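Long-range contact in DUF871 domain-containing protein (Enterococcus faecalis, PDB 2P0O), which is of unknown function but is probably a 6-phospho-N-acetylmuramidase with a TIM-barrel domain and a smaller C-terminal domain: residues A[265-277]-A[315-327]. Numbering follows the deposited sequence.
Sequences RLDAARDVLRSEL and YMGEIQVTLVDLP
Glu318 OE2 is gripped by two side chains: Arg274 NE lies 2.8 Å from it and Gln320 NE2 2.7 Å, and the two reach the carboxylate from opposite faces of its plane. Glu318 OE1 takes an almost straight bond from Arg274 NH1 at 2.7 Å, so the arginine holds the acid side-on, its guanidinium turned 37° from the carboxylate. A bend at chi3 (68°) in the Arg274 chain brings NE and NH1 round to this acid, while Arg265 CD lies over one face of the Arg274 guanidinium, toward its rim. Strands 272-275 and 319-322 run antiparallel; 272-275 is an edge strand of a four-stranded sheet in the C-terminal part, consistent with a cyclophilin-like fold, with 304-308 flanking 319-322 on its other side. Leu273 and Val321 form a hydrogen-bonded pair, Leu273 N giving a short 2.6 Å bond to Val321 O in the carbonyl plane. Val272 lies on the same face as Arg274 and Gln320: its CG1 touches Gln320 OE1 and, 3.8 Å away, Leu326 CD1. On the opposite face Leu273 CG meets Leu323 CD2 at 3.9 Å, the two side chains crossing at about a right angle, and Phe355 of strand 354-359 packs against both Leu273 and Val321. Just after strand 319-322, Leu323 N donates to Asp271 O at 2.7 Å, and Val324 CG2 rests against Asp271 OD1, which also accepts a salt-bridge hydrogen bond from Arg270 NE.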
# COMPACT_ATOMS: atom_id res chain seq x y z
N ARG A 265 13.35 -1.85 20.45
CA ARG A 265 13.41 -0.99 21.63
C ARG A 265 12.69 0.31 21.36
O ARG A 265 12.75 0.85 20.25
CB ARG A 265 14.86 -0.69 22.00
CG ARG A 265 15.51 -1.83 22.70
CD ARG A 265 16.92 -1.50 23.09
NE ARG A 265 17.02 -0.30 23.94
CZ ARG A 265 17.52 -0.30 25.18
NH1 ARG A 265 17.59 0.84 25.84
NH2 ARG A 265 17.94 -1.44 25.73
N LEU A 266 12.01 0.81 22.39
CA LEU A 266 11.33 2.09 22.32
C LEU A 266 12.28 3.30 22.23
O LEU A 266 11.88 4.40 21.82
CB LEU A 266 10.45 2.22 23.55
CG LEU A 266 9.07 1.57 23.48
CD1 LEU A 266 8.39 1.66 24.86
CD2 LEU A 266 8.24 2.28 22.42
N ASP A 267 13.53 3.14 22.65
CA ASP A 267 14.49 4.18 22.35
C ASP A 267 15.31 3.70 21.18
O ASP A 267 16.36 3.09 21.35
CB ASP A 267 15.34 4.57 23.56
CG ASP A 267 15.90 3.39 24.31
OD1 ASP A 267 15.54 2.23 24.03
OD2 ASP A 267 16.70 3.63 25.21
N ALA A 268 14.77 3.94 19.99
CA ALA A 268 15.27 3.34 18.76
C ALA A 268 16.61 3.92 18.31
O ALA A 268 16.76 5.13 18.21
CB ALA A 268 14.23 3.49 17.66
N ALA A 269 17.54 3.04 18.00
CA ALA A 269 18.87 3.42 17.53
C ALA A 269 18.80 3.99 16.12
O ALA A 269 17.97 3.57 15.31
CB ALA A 269 19.75 2.19 17.55
N ARG A 270 19.72 4.90 15.81
CA ARG A 270 19.86 5.41 14.45
C ARG A 270 20.26 4.27 13.52
O ARG A 270 19.68 4.10 12.46
CB ARG A 270 20.96 6.50 14.43
CG ARG A 270 21.06 7.26 13.12
CD ARG A 270 22.25 8.19 13.14
NE ARG A 270 23.48 7.42 13.31
CZ ARG A 270 24.69 7.96 13.37
NH1 ARG A 270 25.74 7.18 13.53
NH2 ARG A 270 24.85 9.27 13.26
N ASP A 271 21.24 3.47 13.94
CA ASP A 271 21.99 2.60 13.03
C ASP A 271 21.41 1.20 12.86
O ASP A 271 21.73 0.51 11.87
CB ASP A 271 23.42 2.42 13.55
CG ASP A 271 24.24 3.66 13.46
OD1 ASP A 271 23.91 4.53 12.63
OD2 ASP A 271 25.24 3.75 14.21
N VAL A 272 20.64 0.75 13.86
CA VAL A 272 20.25 -0.65 13.99
C VAL A 272 18.85 -0.75 14.57
O VAL A 272 18.38 0.14 15.28
CB VAL A 272 21.20 -1.45 14.95
CG1 VAL A 272 22.64 -1.61 14.36
CG2 VAL A 272 21.28 -0.82 16.34
N LEU A 273 18.19 -1.85 14.26
CA LEU A 273 17.04 -2.30 15.03
C LEU A 273 17.60 -3.14 16.18
O LEU A 273 18.53 -3.92 15.98
CB LEU A 273 16.12 -3.18 14.16
CG LEU A 273 15.32 -2.48 13.06
CD1 LEU A 273 14.41 -3.49 12.31
CD2 LEU A 273 14.47 -1.26 13.59
N ARG A 274 17.08 -2.96 17.38
CA ARG A 274 17.59 -3.71 18.54
C ARG A 274 16.50 -4.56 19.16
O ARG A 274 15.47 -4.03 19.63
CB ARG A 274 18.18 -2.80 19.63
CG ARG A 274 19.24 -1.83 19.20
CD ARG A 274 19.63 -0.93 20.39
NE ARG A 274 20.34 -1.69 21.44
CZ ARG A 274 20.60 -1.23 22.67
NH1 ARG A 274 21.27 -1.99 23.54
NH2 ARG A 274 20.25 0.00 23.01
N SER A 275 16.74 -5.87 19.22
CA SER A 275 15.76 -6.79 19.78
C SER A 275 15.86 -6.73 21.27
O SER A 275 16.86 -7.13 21.87
CB SER A 275 15.96 -8.21 19.29
OG SER A 275 15.08 -9.09 19.99
N GLU A 276 14.81 -6.21 21.89
CA GLU A 276 14.86 -5.90 23.30
C GLU A 276 15.05 -7.07 24.28
O GLU A 276 15.35 -6.83 25.46
CB GLU A 276 13.68 -5.02 23.69
CG GLU A 276 12.31 -5.65 23.64
CD GLU A 276 11.33 -4.79 24.44
OE1 GLU A 276 11.73 -3.66 24.84
OE2 GLU A 276 10.17 -5.24 24.67
N LEU A 277 14.92 -8.31 23.81
CA LEU A 277 15.08 -9.47 24.68
C LEU A 277 16.24 -10.39 24.27
O LEU A 277 16.99 -10.09 23.33
CB LEU A 277 13.76 -10.25 24.77
CG LEU A 277 12.45 -9.46 24.95
CD1 LEU A 277 11.25 -10.35 24.68
CD2 LEU A 277 12.33 -8.80 26.33
N TYR A 315 26.81 -7.21 26.78
CA TYR A 315 25.96 -7.16 25.58
C TYR A 315 25.82 -8.48 24.82
O TYR A 315 25.05 -8.54 23.86
CB TYR A 315 26.35 -5.98 24.65
CG TYR A 315 26.04 -4.68 25.32
CD1 TYR A 315 24.73 -4.19 25.34
CD2 TYR A 315 27.02 -3.96 26.00
CE1 TYR A 315 24.41 -3.02 26.01
CE2 TYR A 315 26.71 -2.77 26.67
CZ TYR A 315 25.40 -2.32 26.68
OH TYR A 315 25.06 -1.16 27.32
N MSE A 316 26.55 -9.52 25.24
CA MSE A 316 26.45 -10.82 24.58
C MSE A 316 24.99 -11.25 24.42
O MSE A 316 24.24 -11.24 25.40
CB MSE A 316 27.22 -11.90 25.34
CG MSE A 316 26.96 -13.30 24.82
SE MSE A 316 27.76 -14.66 26.00
CE MSE A 316 26.48 -14.60 27.52
N GLY A 317 24.61 -11.61 23.20
CA GLY A 317 23.27 -12.08 22.91
C GLY A 317 22.31 -11.02 22.40
O GLY A 317 21.20 -11.36 21.99
N GLU A 318 22.68 -9.75 22.45
CA GLU A 318 21.86 -8.72 21.79
C GLU A 318 21.73 -9.02 20.31
O GLU A 318 22.74 -9.30 19.63
CB GLU A 318 22.43 -7.30 21.94
CG GLU A 318 21.42 -6.26 21.39
CD GLU A 318 21.74 -4.85 21.78
OE1 GLU A 318 21.88 -4.58 22.98
OE2 GLU A 318 21.85 -4.00 20.87
N ILE A 319 20.51 -8.95 19.82
CA ILE A 319 20.21 -9.20 18.41
C ILE A 319 19.92 -7.86 17.76
O ILE A 319 19.13 -7.05 18.29
CB ILE A 319 19.04 -10.23 18.23
CG1 ILE A 319 19.43 -11.60 18.79
CG2 ILE A 319 18.61 -10.38 16.76
CD1 ILE A 319 18.26 -12.52 19.16
N GLN A 320 20.56 -7.62 16.63
CA GLN A 320 20.34 -6.41 15.87
C GLN A 320 20.12 -6.72 14.39
O GLN A 320 20.56 -7.77 13.86
CB GLN A 320 21.54 -5.51 16.00
CG GLN A 320 21.91 -5.13 17.43
CD GLN A 320 23.00 -4.10 17.47
OE1 GLN A 320 23.72 -3.90 16.49
NE2 GLN A 320 23.15 -3.44 18.60
N VAL A 321 19.42 -5.81 13.73
CA VAL A 321 19.39 -5.76 12.28
C VAL A 321 19.90 -4.37 11.93
O VAL A 321 19.38 -3.36 12.46
CB VAL A 321 17.94 -5.95 11.75
CG1 VAL A 321 17.91 -6.00 10.21
CG2 VAL A 321 17.29 -7.22 12.36
N THR A 322 20.89 -4.31 11.03
CA THR A 322 21.44 -3.03 10.58
C THR A 322 20.54 -2.23 9.66
O THR A 322 19.94 -2.78 8.72
CB THR A 322 22.89 -3.15 10.02
OG1 THR A 322 22.93 -3.95 8.83
CG2 THR A 322 23.83 -3.75 11.09
N LEU A 323 20.44 -0.93 9.95
CA LEU A 323 19.61 -0.03 9.15
C LEU A 323 20.46 0.71 8.14
O LEU A 323 19.94 1.29 7.19
CB LEU A 323 18.87 0.96 10.06
CG LEU A 323 17.78 0.31 10.94
CD1 LEU A 323 17.13 1.35 11.87
CD2 LEU A 323 16.72 -0.40 10.10
N VAL A 324 21.79 0.67 8.34
CA VAL A 324 22.79 1.31 7.51
C VAL A 324 23.97 0.31 7.37
O VAL A 324 24.05 -0.65 8.10
CB VAL A 324 23.28 2.65 8.16
CG1 VAL A 324 22.11 3.61 8.42
CG2 VAL A 324 24.00 2.41 9.50
N ASP A 325 24.90 0.57 6.44
CA ASP A 325 26.12 -0.24 6.32
C ASP A 325 27.02 0.00 7.52
O ASP A 325 27.47 1.14 7.76
CB ASP A 325 26.87 0.12 5.04
CG ASP A 325 26.16 -0.34 3.77
OD1 ASP A 325 25.09 -1.00 3.86
OD2 ASP A 325 26.67 -0.02 2.67
N LEU A 326 27.29 -1.06 8.27
CA LEU A 326 28.22 -1.00 9.39
C LEU A 326 29.46 -1.86 9.12
O LEU A 326 29.40 -2.88 8.42
CB LEU A 326 27.53 -1.39 10.71
CG LEU A 326 26.59 -0.32 11.31
CD1 LEU A 326 25.92 -0.79 12.60
CD2 LEU A 326 27.39 0.95 11.63
N PRO A 327 30.61 -1.43 9.65
CA PRO A 327 31.79 -2.21 9.38
C PRO A 327 31.86 -3.49 10.26
O PRO A 327 31.10 -3.63 11.23
CB PRO A 327 32.92 -1.23 9.69
CG PRO A 327 32.33 -0.34 10.81
CD PRO A 327 30.87 -0.24 10.49